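Local coordinates for protein Rna-directed RNA polymerase (Infectious pancreatic necrosis virus, PDB 3ZED) that copies viral RNA by adding ribonucleotides from their triphosphates to a growing strand, and probably also occurs covalently attached to the genomic RNA, at residues B[547-552]-B[621-626]; B[538-543]-B[673-678]; B[533-538]-B[565-570]; B[612-617]-B[633-638]. All coordinates share one frame; numbering follows the deposited sequence.

Contact 1. Residues B[547-552]-B[621-626]; sequences LPPIRP and GWNNPL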
# COMPACT_ATOMS: atom_id res chain seq x y z
N LEU B 547 -18.11 27.89 -15.08
CA LEU B 547 -16.89 28.53 -15.54
C LEU B 547 -15.85 28.57 -14.47
O LEU B 547 -16.19 28.71 -13.29
CB LEU B 547 -17.19 29.99 -16.01
CG LEU B 547 -18.03 30.13 -17.28
CD1 LEU B 547 -18.74 31.45 -17.34
CD2 LEU B 547 -17.22 29.81 -18.53
N PRO B 548 -14.54 28.47 -14.84
CA PRO B 548 -13.50 28.58 -13.81
C PRO B 548 -13.44 30.02 -13.30
O PRO B 548 -13.88 30.91 -14.02
CB PRO B 548 -12.23 28.20 -14.57
CG PRO B 548 -12.51 28.64 -16.00
CD PRO B 548 -13.96 28.31 -16.19
N PRO B 549 -12.93 30.31 -12.08
CA PRO B 549 -12.81 31.73 -11.70
C PRO B 549 -11.74 32.41 -12.56
O PRO B 549 -10.82 31.74 -13.03
CB PRO B 549 -12.37 31.65 -10.24
CG PRO B 549 -11.60 30.36 -10.15
CD PRO B 549 -12.32 29.42 -11.08
N ILE B 550 -11.87 33.72 -12.79
CA ILE B 550 -10.86 34.46 -13.56
C ILE B 550 -9.58 34.49 -12.71
O ILE B 550 -8.50 34.20 -13.21
CB ILE B 550 -11.38 35.87 -13.96
CG1 ILE B 550 -12.59 35.73 -14.91
CG2 ILE B 550 -10.25 36.71 -14.61
CD1 ILE B 550 -13.58 36.80 -14.90
N ARG B 551 -9.75 34.75 -11.42
CA ARG B 551 -8.66 34.77 -10.44
C ARG B 551 -8.97 33.78 -9.28
O ARG B 551 -9.76 34.10 -8.38
CB ARG B 551 -8.44 36.21 -9.92
CG ARG B 551 -7.12 36.43 -9.18
CD ARG B 551 -7.04 37.84 -8.63
NE ARG B 551 -7.09 38.87 -9.68
CZ ARG B 551 -6.02 39.39 -10.28
NH1 ARG B 551 -4.80 38.99 -9.94
NH2 ARG B 551 -6.16 40.32 -11.22
N PRO B 552 -8.40 32.55 -9.33
CA PRO B 552 -8.61 31.58 -8.23
C PRO B 552 -8.17 32.12 -6.86
O PRO B 552 -7.25 32.95 -6.76
CB PRO B 552 -7.70 30.39 -8.62
CG PRO B 552 -7.40 30.57 -10.04
CD PRO B 552 -7.45 32.03 -10.34
N GLY B 621 -8.64 20.67 -11.99
CA GLY B 621 -8.38 21.49 -13.17
C GLY B 621 -9.48 22.50 -13.37
O GLY B 621 -9.24 23.59 -13.91
N TRP B 622 -10.70 22.17 -12.86
CA TRP B 622 -11.85 23.07 -12.93
C TRP B 622 -11.50 24.43 -12.34
O TRP B 622 -12.09 25.40 -12.75
CB TRP B 622 -13.08 22.49 -12.19
CG TRP B 622 -12.90 22.24 -10.72
CD1 TRP B 622 -12.51 21.08 -10.13
CD2 TRP B 622 -13.10 23.18 -9.65
NE1 TRP B 622 -12.43 21.24 -8.77
CE2 TRP B 622 -12.80 22.51 -8.44
CE3 TRP B 622 -13.52 24.52 -9.59
CZ2 TRP B 622 -12.91 23.14 -7.19
CZ3 TRP B 622 -13.64 25.14 -8.35
CH2 TRP B 622 -13.32 24.45 -7.17
N ASN B 623 -10.58 24.47 -11.34
CA ASN B 623 -10.22 25.69 -10.64
C ASN B 623 -8.99 26.38 -11.26
O ASN B 623 -8.54 27.38 -10.72
CB ASN B 623 -10.00 25.42 -9.14
CG ASN B 623 -10.23 26.65 -8.29
OD1 ASN B 623 -11.13 27.44 -8.54
ND2 ASN B 623 -9.38 26.88 -7.31
N ASN B 624 -8.47 25.87 -12.39
CA ASN B 624 -7.35 26.49 -13.11
C ASN B 624 -7.96 27.05 -14.41
O ASN B 624 -8.35 26.24 -15.26
CB ASN B 624 -6.23 25.49 -13.36
CG ASN B 624 -5.02 26.10 -14.00
OD1 ASN B 624 -5.07 26.69 -15.08
ND2 ASN B 624 -3.88 25.91 -13.38
N PRO B 625 -8.12 28.39 -14.58
CA PRO B 625 -8.88 28.88 -15.72
C PRO B 625 -8.30 28.52 -17.08
O PRO B 625 -9.07 28.14 -17.96
CB PRO B 625 -8.98 30.40 -15.49
CG PRO B 625 -7.88 30.71 -14.52
CD PRO B 625 -7.79 29.49 -13.65
N LEU B 626 -6.99 28.59 -17.26
CA LEU B 626 -6.43 28.20 -18.54
C LEU B 626 -6.61 26.70 -18.79
O LEU B 626 -7.04 26.30 -19.87
CB LEU B 626 -4.95 28.58 -18.66
CG LEU B 626 -4.37 28.55 -20.10
CD1 LEU B 626 -4.93 29.68 -20.95
CD2 LEU B 626 -2.84 28.55 -20.08
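The side chains of Asn623 and Pro549 cross at about a right angle, with Asn623 OD1 3.4 Å from Pro549 CG. The indole of Trp622, next along the chain, has Asn623 CB over one face, offset toward the rim; Tyr540 and Leu541 also pack against the Trp622 side chain, while its backbone carbonyl meets Pro548. The contact seats a proline-rich loop of the thumb domain on the tight connection of a helical hairpin, where helix 604-621 gives way to helix 625-645. A type I beta turn from Gly621 to Asn624 makes the reversal, closed by the 2.8 Å bond from Asn624 N to Gly621 O. Asn624 then N-caps the second helix through OD1, which accepts from Leu627 N. Proline suits position 625, since the first turn of a helix asks no hydrogen bond of its backbone nitrogen, and the ring offers a compact apolar surface to the rings of Pro548 and Pro552, while Pro549 turns its carbonyl to it. Pro548 lies obliquely against it, with CG 4.0 Å from Pro625 CB, while Pro548 CB comes within 3.3 Å of Trp622 O. The carbonyl Pro549 O sits 3.4 Å from Pro625 CB. Farther along, Pro552 and Pro625 approach tip to tip: Pro552 CG is 3.8 Å from Pro625 CD and 3.5 Å from Asn623 O.

Contact 2. Residues B[538-543]-B[673-678]; sequences DGYLAD and EPLTNQ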
# COMPACT_ATOMS: atom_id res chain seq x y z
N ASP B 538 -17.00 34.54 -8.59
CA ASP B 538 -17.42 34.08 -9.91
C ASP B 538 -17.03 32.63 -10.19
O ASP B 538 -15.93 32.18 -9.84
CB ASP B 538 -16.79 34.99 -11.00
CG ASP B 538 -15.28 34.98 -11.03
OD1 ASP B 538 -14.66 35.36 -10.01
OD2 ASP B 538 -14.71 34.58 -12.07
N GLY B 539 -17.91 31.94 -10.89
CA GLY B 539 -17.62 30.59 -11.36
C GLY B 539 -18.01 29.45 -10.45
O GLY B 539 -18.84 29.60 -9.56
N TYR B 540 -17.42 28.30 -10.76
CA TYR B 540 -17.63 27.01 -10.12
C TYR B 540 -17.52 27.10 -8.61
O TYR B 540 -16.53 27.65 -8.08
CB TYR B 540 -16.58 26.00 -10.61
CG TYR B 540 -16.71 25.46 -12.02
CD1 TYR B 540 -17.87 24.82 -12.44
CD2 TYR B 540 -15.61 25.42 -12.87
CE1 TYR B 540 -17.96 24.21 -13.70
CE2 TYR B 540 -15.68 24.81 -14.13
CZ TYR B 540 -16.85 24.20 -14.53
OH TYR B 540 -16.90 23.63 -15.78
N LEU B 541 -18.55 26.59 -7.92
CA LEU B 541 -18.63 26.50 -6.46
C LEU B 541 -18.53 27.88 -5.79
O LEU B 541 -18.22 27.96 -4.61
CB LEU B 541 -17.54 25.52 -5.90
CG LEU B 541 -17.62 24.06 -6.41
CD1 LEU B 541 -16.49 23.22 -5.89
CD2 LEU B 541 -18.97 23.41 -6.03
N ALA B 542 -18.82 28.95 -6.56
CA ALA B 542 -18.74 30.35 -6.14
C ALA B 542 -20.10 30.94 -6.36
O ALA B 542 -20.92 30.85 -5.46
CB ALA B 542 -17.65 31.09 -6.92
N ASP B 543 -20.40 31.40 -7.57
CA ASP B 543 -21.77 31.83 -7.83
C ASP B 543 -22.51 30.68 -8.52
O ASP B 543 -23.68 30.81 -8.78
CB ASP B 543 -21.87 33.16 -8.60
CG ASP B 543 -21.42 33.21 -10.06
OD1 ASP B 543 -20.78 32.23 -10.53
OD2 ASP B 543 -21.68 34.25 -10.73
N GLU B 673 -22.61 12.50 -19.20
CA GLU B 673 -22.99 13.89 -19.48
C GLU B 673 -21.80 14.80 -19.16
O GLU B 673 -21.03 14.47 -18.24
CB GLU B 673 -24.26 14.31 -18.71
CG GLU B 673 -25.55 13.87 -19.39
CD GLU B 673 -25.76 14.32 -20.83
OE1 GLU B 673 -25.80 15.55 -21.07
OE2 GLU B 673 -25.89 13.44 -21.71
N PRO B 674 -21.56 15.89 -19.93
CA PRO B 674 -20.39 16.74 -19.63
C PRO B 674 -20.42 17.32 -18.23
O PRO B 674 -21.50 17.52 -17.65
CB PRO B 674 -20.49 17.88 -20.67
CG PRO B 674 -21.40 17.36 -21.73
CD PRO B 674 -22.34 16.41 -21.06
N LEU B 675 -19.23 17.54 -17.66
CA LEU B 675 -19.03 18.12 -16.33
C LEU B 675 -19.68 19.52 -16.24
O LEU B 675 -19.51 20.34 -17.15
CB LEU B 675 -17.51 18.23 -16.09
CG LEU B 675 -17.01 18.52 -14.69
CD1 LEU B 675 -15.60 18.02 -14.53
CD2 LEU B 675 -17.03 20.02 -14.38
N THR B 676 -20.43 19.76 -15.16
CA THR B 676 -21.07 21.06 -14.88
C THR B 676 -20.79 21.41 -13.42
O THR B 676 -20.20 20.59 -12.70
CB THR B 676 -22.59 21.04 -15.16
OG1 THR B 676 -23.22 20.09 -14.30
CG2 THR B 676 -22.95 20.80 -16.63
N ASN B 677 -21.25 22.58 -12.96
CA ASN B 677 -21.09 22.94 -11.56
C ASN B 677 -21.79 21.91 -10.62
O ASN B 677 -21.29 21.67 -9.54
CB ASN B 677 -21.63 24.35 -11.29
CG ASN B 677 -21.29 24.82 -9.91
OD1 ASN B 677 -20.12 24.98 -9.57
ND2 ASN B 677 -22.28 24.90 -9.06
N GLN B 678 -22.93 21.30 -11.05
CA GLN B 678 -23.64 20.29 -10.22
C GLN B 678 -22.76 19.05 -9.94
O GLN B 678 -22.85 18.48 -8.85
CB GLN B 678 -24.98 19.87 -10.84
CG GLN B 678 -25.89 19.06 -9.89
CD GLN B 678 -26.24 19.80 -8.61
OE1 GLN B 678 -26.77 20.93 -8.63
NE2 GLN B 678 -25.93 19.20 -7.47
O HOH W 1 -18.85 22.80 -17.30
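Leu541 N donates to Asn677 OD1 over 2.8 Å, with an N-H...O angle of 152°, and this is the direct polar link between the loop 538-543 and the start of helix 677-683. Asn677 OD1 also lies 3.3 Å from Tyr540 CA. The Asn677 amide and the Tyr540 ring are nearly coplanar, 15° apart, and run past each other in opposite directions, with OD1 at the ring edge. Asn677 CG stands anti to its backbone N (chi1 -171°), which places CG beside the carbonyl carbon. At the far end of the ring, Leu675 CD2 packs 3.9 Å from Tyr540 OH. A water 2.6 Å from Tyr540 OH donates to Leu675 O, also at 2.6 Å, and Glu628 is a further, direct partner of the hydroxyl.

In the second shell, Ala542 N bonds to Gly539 O at 3.1 Å, closing a turn with Tyr540 and Leu541 at its corners and leaving Leu541 N to bond across to Asn677. Gly539 adopts backbone angles at which a side chain would press on the preceding carbonyl, and its N is held 2.9 Å from Asp543 OD1. The helix start is placed by Asp546, which accepts from Asn677 N. Asparagine suits this buried place, its oxygen accepting from Leu541 N and its ND2 donating one hydrogen to Gln570 OE1, which would hold the amide in one of its two flipped orientations.

Contact 3. Residues B[533-538]-B[565-570]; sequences ETAPQD and AIYSRQ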
# COMPACT_ATOMS: atom_id res chain seq x y z
N GLU B 533 -10.98 34.55 2.49
CA GLU B 533 -11.17 35.93 2.02
C GLU B 533 -10.93 36.12 0.52
O GLU B 533 -11.62 36.93 -0.08
CB GLU B 533 -10.31 36.91 2.83
CG GLU B 533 -10.93 37.18 4.20
CD GLU B 533 -10.12 37.93 5.23
OE1 GLU B 533 -8.95 38.30 4.95
OE2 GLU B 533 -10.65 38.16 6.34
N THR B 534 -10.00 35.36 -0.08
CA THR B 534 -9.69 35.45 -1.52
C THR B 534 -10.57 34.53 -2.38
O THR B 534 -10.41 34.57 -3.61
CB THR B 534 -8.22 35.15 -1.80
OG1 THR B 534 -7.92 33.82 -1.35
CG2 THR B 534 -7.28 36.20 -1.20
N ALA B 535 -11.44 33.68 -1.75
CA ALA B 535 -12.37 32.79 -2.45
C ALA B 535 -13.11 33.59 -3.54
O ALA B 535 -13.65 34.67 -3.26
CB ALA B 535 -13.38 32.18 -1.48
N PRO B 536 -13.11 33.14 -4.80
CA PRO B 536 -13.76 33.95 -5.84
C PRO B 536 -15.26 33.99 -5.71
O PRO B 536 -15.87 33.10 -5.14
CB PRO B 536 -13.35 33.29 -7.15
CG PRO B 536 -12.43 32.18 -6.79
CD PRO B 536 -12.49 31.91 -5.33
N GLN B 537 -15.86 35.07 -6.25
CA GLN B 537 -17.30 35.24 -6.28
C GLN B 537 -17.86 34.68 -7.59
O GLN B 537 -19.05 34.39 -7.70
CB GLN B 537 -17.65 36.73 -6.12
CG GLN B 537 -17.26 37.31 -4.77
CD GLN B 537 -18.34 37.12 -3.71
OE1 GLN B 537 -19.40 36.55 -3.95
NE2 GLN B 537 -18.09 37.62 -2.52
N ASP B 538 -17.00 34.54 -8.59
CA ASP B 538 -17.42 34.08 -9.91
C ASP B 538 -17.03 32.63 -10.19
O ASP B 538 -15.93 32.18 -9.84
CB ASP B 538 -16.79 34.99 -11.00
CG ASP B 538 -15.28 34.98 -11.03
OD1 ASP B 538 -14.66 35.36 -10.01
OD2 ASP B 538 -14.71 34.58 -12.07
N ALA B 565 -6.59 22.34 -0.20
CA ALA B 565 -7.95 22.77 0.16
C ALA B 565 -8.22 24.16 -0.41
O ALA B 565 -7.37 25.06 -0.31
CB ALA B 565 -8.11 22.78 1.66
N ILE B 566 -9.38 24.33 -1.02
CA ILE B 566 -9.81 25.59 -1.60
C ILE B 566 -11.16 25.89 -0.93
O ILE B 566 -11.91 24.96 -0.66
CB ILE B 566 -9.84 25.40 -3.16
CG1 ILE B 566 -8.52 25.86 -3.82
CG2 ILE B 566 -11.09 25.86 -3.90
CD1 ILE B 566 -8.21 27.37 -3.83
N TYR B 567 -11.44 27.15 -0.60
CA TYR B 567 -12.72 27.51 0.02
C TYR B 567 -13.77 27.80 -1.05
O TYR B 567 -13.49 28.54 -1.99
CB TYR B 567 -12.57 28.71 0.97
CG TYR B 567 -13.81 28.97 1.78
CD1 TYR B 567 -14.09 28.21 2.92
CD2 TYR B 567 -14.73 29.94 1.40
CE1 TYR B 567 -15.24 28.44 3.68
CE2 TYR B 567 -15.89 30.17 2.15
CZ TYR B 567 -16.15 29.40 3.27
OH TYR B 567 -17.29 29.60 4.02
N SER B 568 -14.96 27.20 -0.91
CA SER B 568 -16.13 27.36 -1.79
C SER B 568 -17.17 28.28 -1.13
O SER B 568 -17.65 27.98 -0.04
CB SER B 568 -16.76 26.00 -2.09
OG SER B 568 -18.06 26.12 -2.64
N ARG B 569 -17.52 29.39 -1.80
CA ARG B 569 -18.55 30.32 -1.30
C ARG B 569 -19.95 29.71 -1.42
O ARG B 569 -20.81 29.98 -0.57
CB ARG B 569 -18.52 31.66 -2.07
CG ARG B 569 -17.41 32.57 -1.62
CD ARG B 569 -17.46 33.95 -2.28
NE ARG B 569 -16.18 34.63 -2.05
CZ ARG B 569 -15.90 35.36 -0.98
NH1 ARG B 569 -16.83 35.60 -0.06
NH2 ARG B 569 -14.68 35.87 -0.83
N GLN B 570 -20.21 28.94 -2.50
CA GLN B 570 -21.51 28.32 -2.75
C GLN B 570 -21.84 27.28 -1.68
O GLN B 570 -22.95 27.25 -1.21
CB GLN B 570 -21.55 27.66 -4.14
CG GLN B 570 -22.94 27.11 -4.52
CD GLN B 570 -23.00 26.48 -5.89
OE1 GLN B 570 -22.00 26.12 -6.51
NE2 GLN B 570 -24.18 26.32 -6.39
O HOH W 2 -15.81 30.48 -4.09
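Arg569, just past the end of strand 563-568, the middle strand of a three-stranded antiparallel sheet, reaches across to the backbone that follows helix 524-533. Two of its nitrogens grip one carbonyl oxygen side-on: NE lies 2.8 Å and NH2 2.9 Å from Ala535 O. The acceptor is in the guanidinium plane, 2° out of it. Seen from the acceptor, the two bonds differ, because NH2 is tilted only 17° from the carbonyl plane whereas NE stands well above it, 60° out. The side chain runs extended from CG to NE, long enough to span the gap between strand end and loop, and its flat guanidinium carries two N-H groups on one edge, which converge on the single oxygen.

The amide of Gln537 stacks over one face of the guanidinium, its plane almost parallel, with NE2 3.4 Å from Arg569 NH1. Both are donors, so this is flat-on packing and not a bond. A bend at chi2 folds the glutamine back over the arginine, and Gln537 CD also touches Arg569 CD at 3.6 Å.

Here the sheet of strands 556-560, 563-568 and 573-578 meets the start of the thumb-domain loop that leads back into it. Ala535 is buried and points its methyl at the strand; the small CB fits between the Tyr567 ring edge, 3.9 Å from CD2, and Arg569 NE, 3.8 Å away. The tyrosine in turn packs edge-to-face with Phe574 of the neighbouring strand. A water bridges the backbones, donating to Pro536 O at 2.8 Å and accepting from Arg569 N.

Contact 4. Residues B[612-617]-B[633-638]; sequences RYEAIR and HMSLDK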
# COMPACT_ATOMS: atom_id res chain seq x y z
N ARG B 612 -10.11 11.14 -19.78
CA ARG B 612 -8.85 11.83 -19.47
C ARG B 612 -9.05 13.33 -19.22
O ARG B 612 -8.59 13.84 -18.21
CB ARG B 612 -7.85 11.61 -20.63
CG ARG B 612 -6.60 12.48 -20.57
CD ARG B 612 -6.04 12.70 -21.95
NE ARG B 612 -5.31 11.53 -22.42
CZ ARG B 612 -4.62 11.48 -23.55
NH1 ARG B 612 -4.56 12.54 -24.34
NH2 ARG B 612 -3.97 10.38 -23.89
N TYR B 613 -9.75 14.04 -20.13
CA TYR B 613 -10.01 15.47 -20.00
C TYR B 613 -11.07 15.79 -18.94
O TYR B 613 -10.93 16.80 -18.28
CB TYR B 613 -10.38 16.07 -21.36
CG TYR B 613 -9.21 16.01 -22.31
CD1 TYR B 613 -8.02 16.68 -22.03
CD2 TYR B 613 -9.25 15.20 -23.45
CE1 TYR B 613 -6.91 16.57 -22.86
CE2 TYR B 613 -8.14 15.07 -24.28
CZ TYR B 613 -6.97 15.76 -23.98
OH TYR B 613 -5.89 15.71 -24.83
N GLU B 614 -12.06 14.92 -18.71
CA GLU B 614 -13.06 15.14 -17.67
C GLU B 614 -12.46 14.92 -16.27
O GLU B 614 -12.73 15.71 -15.38
CB GLU B 614 -14.29 14.23 -17.87
CG GLU B 614 -15.16 14.56 -19.07
CD GLU B 614 -15.87 15.90 -19.05
OE1 GLU B 614 -15.22 16.93 -19.32
OE2 GLU B 614 -17.10 15.91 -18.80
N ALA B 615 -11.64 13.86 -16.09
CA ALA B 615 -11.02 13.53 -14.81
C ALA B 615 -10.02 14.59 -14.38
O ALA B 615 -10.06 14.99 -13.21
CB ALA B 615 -10.36 12.16 -14.85
N ILE B 616 -9.20 15.12 -15.30
CA ILE B 616 -8.24 16.18 -14.97
C ILE B 616 -9.02 17.46 -14.49
O ILE B 616 -8.58 18.13 -13.54
CB ILE B 616 -7.19 16.47 -16.09
CG1 ILE B 616 -5.94 17.15 -15.52
CG2 ILE B 616 -7.75 17.26 -17.28
CD1 ILE B 616 -4.94 16.22 -14.77
N ARG B 617 -10.20 17.72 -15.07
CA ARG B 617 -11.06 18.83 -14.65
C ARG B 617 -11.64 18.56 -13.25
O ARG B 617 -11.51 19.42 -12.38
CB ARG B 617 -12.19 19.06 -15.66
CG ARG B 617 -11.73 19.55 -17.03
CD ARG B 617 -12.85 19.49 -18.05
NE ARG B 617 -13.85 20.53 -17.79
CZ ARG B 617 -15.07 20.55 -18.29
NH1 ARG B 617 -15.50 19.57 -19.08
NH2 ARG B 617 -15.89 21.55 -18.01
N HIS B 633 -12.72 22.38 -23.76
CA HIS B 633 -12.69 22.40 -25.21
C HIS B 633 -12.34 21.01 -25.77
O HIS B 633 -13.04 20.51 -26.64
CB HIS B 633 -11.70 23.44 -25.73
CG HIS B 633 -11.59 23.44 -27.23
ND1 HIS B 633 -10.60 22.74 -27.88
CD2 HIS B 633 -12.41 23.99 -28.15
CE1 HIS B 633 -10.81 22.94 -29.18
NE2 HIS B 633 -11.90 23.67 -29.38
N MET B 634 -11.29 20.39 -25.23
CA MET B 634 -10.83 19.06 -25.62
C MET B 634 -11.91 18.01 -25.35
O MET B 634 -12.14 17.15 -26.20
CB MET B 634 -9.54 18.70 -24.89
CG MET B 634 -8.33 19.41 -25.44
SD MET B 634 -7.63 18.54 -26.86
CE MET B 634 -8.43 19.36 -28.19
N SER B 635 -12.57 18.10 -24.18
CA SER B 635 -13.62 17.17 -23.76
C SER B 635 -14.85 17.26 -24.68
O SER B 635 -15.40 16.22 -25.05
CB SER B 635 -14.01 17.44 -22.31
OG SER B 635 -15.25 16.84 -22.03
N LEU B 636 -15.28 18.49 -25.03
CA LEU B 636 -16.46 18.68 -25.89
C LEU B 636 -16.14 18.33 -27.35
O LEU B 636 -16.98 17.73 -28.02
CB LEU B 636 -17.02 20.11 -25.76
CG LEU B 636 -17.65 20.49 -24.39
CD1 LEU B 636 -18.02 21.97 -24.34
CD2 LEU B 636 -18.89 19.66 -24.08
N ASP B 637 -14.91 18.64 -27.83
CA ASP B 637 -14.47 18.31 -29.18
C ASP B 637 -14.38 16.78 -29.36
O ASP B 637 -14.78 16.28 -30.41
CB ASP B 637 -13.12 18.97 -29.52
CG ASP B 637 -12.72 18.89 -30.99
OD1 ASP B 637 -13.40 19.53 -31.83
OD2 ASP B 637 -11.71 18.21 -31.29
N LYS B 638 -13.89 16.05 -28.33
CA LYS B 638 -13.80 14.59 -28.34
C LYS B 638 -15.20 13.97 -28.34
O LYS B 638 -15.41 12.94 -28.99
CB LYS B 638 -12.99 14.04 -27.14
CG LYS B 638 -11.49 14.37 -27.13
CD LYS B 638 -10.65 13.57 -28.11
CE LYS B 638 -9.29 14.20 -28.26
NZ LYS B 638 -8.76 14.04 -29.64
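Met634 CB sits almost exactly over the centre of the Tyr613 ring, 3.6 Å from the centroid and only 6° off the ring normal, a CH-pi contact nearly along that normal. The opposite face of the ring carries Arg612 CD, offset toward the rim, so the aromatic is sandwiched between aliphatic carbons. A bend at chi2 sets Met634 SD near the phenol end of the ring, 4.6 Å from the Tyr613 centroid and oblique to it, a Met-aromatic contact; the chain end then leads away. The tyrosine hydroxyl has its own partner in Asp124.

Beside this apolar patch lies a buried polar one. Ser635 OG donates to Glu614 OE1 over 2.7 Å, coming from above the carboxylate plane, 78° out of it. The same oxygen uses its syn lone pair for the salt bridge to Arg617 NH1, also 2.7 Å. A small serine suits the close point of the helices, where Ser635 CB is 4.0 Å from Tyr613 CB. Glu614 OE2 is satisfied in turn by Arg639 and by Leu675 N; so many donors would be expected to stabilise the charged carboxylate.

The helical segments 612-617 and 633-638 run nearly antiparallel, at 150°, their axes 8.9 Å apart, as the two arms of a thumb-domain helical hairpin, with helix 125-137 packing on Met634 and the loop before helix 677-683 lying against Glu614 and Arg617.

In the fold
All four contacts lie in the thumb-domain range, on the same side of the chain, their centres 30 to 34 Å from its middle and away from the potassium sites and the predicted GTP-binding segment. Contacts 1, 2 and 3 share one long loop between helix 524-533 and strand 556-560. Contact 2 is centred about 11 Å from contact 1 and 13 Å from contact 3; Asp538 OD2 accepts from Ile550 N, and Leu541 O from Ser568 OG. Contact 4 joins the two arms of the hairpin whose turn forms part of contact 1, 15 Å away between centres, and is nested within the chain loop closed by contact 2. Contacts 3 and 4 do not touch.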